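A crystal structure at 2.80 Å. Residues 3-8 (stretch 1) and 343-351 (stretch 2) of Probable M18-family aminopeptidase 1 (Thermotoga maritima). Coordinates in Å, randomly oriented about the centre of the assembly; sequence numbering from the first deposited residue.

Stretch 1, residues 3-8: ERKNVW
Stretch 2 (343-351) NAPKLGYGV

This is a loop-to-loop contact within one chain, in which an extended N-terminal segment packs on a beta turn and the residues leading into it through two hydrogen bonds to backbone carbonyls and the ring of Tyr 349. Together the two sides bury 430 Å².

From Glu 3 to Asn 6 the backbone is extended, with phi/psi of -155/122, -63/154, -111/155 and -101/120. It bends at Val 7 (-48/-41) and Trp 8 (-56/-24). Stretch 2 is extended at Pro 345 (-79/150) and Lys 346 (-120/145), then makes a type II turn from Lys 346 to Tyr 349. Leu 347 (-62/135) and Gly 348 (79/9) are its inner residues. The closing bond, Tyr 349 N to Lys 346 O, is weak at 3.3 Å. The positive phi of Gly 348 favours glycine.

The nearest CA atoms across the contact are those of Asn 6 and Tyr 349, 4.6 Å apart. Beside this pair, Val 7 N donates to Gly 348 O at 3.0 Å, with an angle of 143° at the hydrogen. The same carbonyl receives a CA-H...O contact, Asn 6 CA to Gly 348 O, at 3.6 Å. A second such contact runs the other way, from Tyr 349 CA to Lys 5 O, at 3.5 Å.

Tyr 349 (chi1 -81°, m; chi2 71°) has its CA-to-CB bond directed away, yet its ring lies along stretch 1. Asn 6 CB sits over one face, 4.2 Å from the ring centroid of Tyr 349 and 20° off the normal, a CH-pi contact. Arg 4 CB approaches the ring edge, 3.9 Å from Tyr 349 CD2. Asn 6 is t (chi1 -171°, chi2 -72°). Asn 6 OD1 accepts from Trp 8 N at 2.9 Å, which ties the side chain to the bend in its own stretch.

The CA-to-CB bond of Arg 4 points toward stretch 2, and its side chain reaches as far as Ala 344. Its chi angles are -74°, -176°, -66° and -177° (m, t, m, then trans). This carries Arg 4 NH1 to Ala 344 O, a hydrogen bond of 3.2 Å with an angle of 137°. Arg 4 NH2 lies 3.3 Å from Lys 346 CG. Lys 346, whose CA-to-CB bond points toward stretch 1, has chi angles of -57° (m), -73° (m), -128° (between wells) and 59° (p). Two like charges are close here, with Arg 4 NH2 and Lys 346 NZ 4.5 Å apart.

Val 7 (chi1 175°, t) adds a van der Waals contact of its methyl with the backbone, Val 7 CG2 to Gly 350 N at 3.5 Å. Gly 350 has phi/psi of 101/-178, where a CB would jam against the preceding carbonyl oxygen.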

# COMPACT_ATOMS: atom_id res chain seq x y z
N GLU A 3 -48.34 15.53 6.74
CA GLU A 3 -48.29 14.14 6.30
C GLU A 3 -48.62 14.05 4.81
O GLU A 3 -49.69 14.48 4.38
CB GLU A 3 -49.31 13.35 7.13
CG GLU A 3 -49.67 11.97 6.63
CD GLU A 3 -50.77 11.33 7.48
OE1 GLU A 3 -50.51 11.05 8.66
OE2 GLU A 3 -51.89 11.13 6.96
N ARG A 4 -47.70 13.50 4.02
CA ARG A 4 -47.89 13.38 2.56
C ARG A 4 -49.07 12.50 2.13
O ARG A 4 -49.48 11.60 2.85
CB ARG A 4 -46.61 12.86 1.90
CG ARG A 4 -45.50 13.89 1.80
CD ARG A 4 -44.30 13.35 1.03
NE ARG A 4 -43.64 12.26 1.74
CZ ARG A 4 -42.54 11.64 1.31
NH1 ARG A 4 -41.97 12.01 0.17
NH2 ARG A 4 -42.01 10.66 2.03
N LYS A 5 -49.60 12.78 0.95
CA LYS A 5 -50.73 12.03 0.42
C LYS A 5 -50.31 11.19 -0.78
O LYS A 5 -49.35 11.53 -1.47
CB LYS A 5 -51.85 12.96 -0.04
CG LYS A 5 -52.43 13.85 1.03
CD LYS A 5 -53.61 14.64 0.47
CE LYS A 5 -54.16 15.61 1.49
NZ LYS A 5 -54.52 14.91 2.76
N ASN A 6 -51.04 10.11 -1.03
CA ASN A 6 -50.75 9.25 -2.16
C ASN A 6 -51.72 9.57 -3.29
O ASN A 6 -52.94 9.44 -3.13
CB ASN A 6 -50.84 7.77 -1.79
CG ASN A 6 -50.34 6.86 -2.90
OD1 ASN A 6 -50.99 6.70 -3.93
ND2 ASN A 6 -49.17 6.26 -2.69
N VAL A 7 -51.18 9.99 -4.42
CA VAL A 7 -52.00 10.33 -5.57
C VAL A 7 -53.06 9.28 -5.90
O VAL A 7 -54.20 9.63 -6.21
CB VAL A 7 -51.13 10.60 -6.80
CG1 VAL A 7 -51.99 10.83 -8.02
CG2 VAL A 7 -50.25 11.81 -6.54
N TRP A 8 -52.71 8.00 -5.82
CA TRP A 8 -53.67 6.93 -6.14
C TRP A 8 -54.95 7.01 -5.29
O TRP A 8 -55.99 6.51 -5.71
CB TRP A 8 -53.04 5.54 -5.98
CG TRP A 8 -51.95 5.26 -6.97
CD1 TRP A 8 -50.61 5.31 -6.75
CD2 TRP A 8 -52.12 4.94 -8.36
NE1 TRP A 8 -49.92 5.05 -7.91
CE2 TRP A 8 -50.82 4.82 -8.92
CE3 TRP A 8 -53.23 4.74 -9.19
CZ2 TRP A 8 -50.61 4.51 -10.27
CZ3 TRP A 8 -53.02 4.44 -10.53
CH2 TRP A 8 -51.71 4.32 -11.06
N ASN A 343 -36.29 14.39 3.31
CA ASN A 343 -36.34 15.39 2.24
C ASN A 343 -36.17 14.74 0.87
O ASN A 343 -35.67 15.37 -0.07
CB ASN A 343 -35.24 16.44 2.44
CG ASN A 343 -35.59 17.46 3.53
OD1 ASN A 343 -36.26 18.45 3.27
ND2 ASN A 343 -35.13 17.20 4.75
N ALA A 344 -36.59 13.48 0.77
CA ALA A 344 -36.50 12.71 -0.47
C ALA A 344 -37.89 12.34 -0.99
O ALA A 344 -38.79 12.02 -0.22
CB ALA A 344 -35.69 11.45 -0.23
N PRO A 345 -38.07 12.37 -2.31
CA PRO A 345 -39.37 12.03 -2.89
C PRO A 345 -39.62 10.53 -2.96
O PRO A 345 -38.69 9.73 -3.08
CB PRO A 345 -39.29 12.65 -4.27
CG PRO A 345 -37.85 12.44 -4.63
CD PRO A 345 -37.14 12.85 -3.35
N LYS A 346 -40.90 10.15 -2.87
CA LYS A 346 -41.31 8.76 -2.95
C LYS A 346 -42.24 8.64 -4.16
O LYS A 346 -43.00 9.58 -4.46
CB LYS A 346 -42.08 8.36 -1.69
CG LYS A 346 -41.33 8.56 -0.38
CD LYS A 346 -40.23 7.54 -0.20
CE LYS A 346 -40.34 6.87 1.16
NZ LYS A 346 -41.66 6.19 1.28
N LEU A 347 -42.19 7.50 -4.85
CA LEU A 347 -43.04 7.28 -6.03
C LEU A 347 -44.53 7.29 -5.68
O LEU A 347 -44.95 6.69 -4.70
CB LEU A 347 -42.71 5.93 -6.68
CG LEU A 347 -41.36 5.76 -7.38
CD1 LEU A 347 -41.17 4.29 -7.73
CD2 LEU A 347 -41.30 6.63 -8.62
N GLY A 348 -45.32 7.97 -6.50
CA GLY A 348 -46.75 8.03 -6.27
C GLY A 348 -47.23 8.99 -5.19
O GLY A 348 -48.40 8.97 -4.82
N TYR A 349 -46.33 9.83 -4.68
CA TYR A 349 -46.72 10.78 -3.66
C TYR A 349 -46.75 12.23 -4.13
O TYR A 349 -46.54 13.16 -3.35
CB TYR A 349 -45.84 10.63 -2.41
CG TYR A 349 -46.29 9.48 -1.54
CD1 TYR A 349 -46.10 8.15 -1.94
CD2 TYR A 349 -46.99 9.71 -0.36
CE1 TYR A 349 -46.60 7.10 -1.19
CE2 TYR A 349 -47.49 8.66 0.39
CZ TYR A 349 -47.30 7.36 -0.03
OH TYR A 349 -47.82 6.33 0.71
N GLY A 350 -47.03 12.40 -5.42
CA GLY A 350 -47.14 13.73 -5.99
C GLY A 350 -45.97 14.27 -6.77
O GLY A 350 -44.96 13.59 -6.98
N VAL A 351 -46.12 15.52 -7.22
CA VAL A 351 -45.08 16.20 -7.98
C VAL A 351 -44.02 16.60 -6.98
O VAL A 351 -44.33 16.94 -5.83
CB VAL A 351 -45.61 17.48 -8.64
CG1 VAL A 351 -44.70 17.89 -9.78
CG2 VAL A 351 -47.02 17.28 -9.12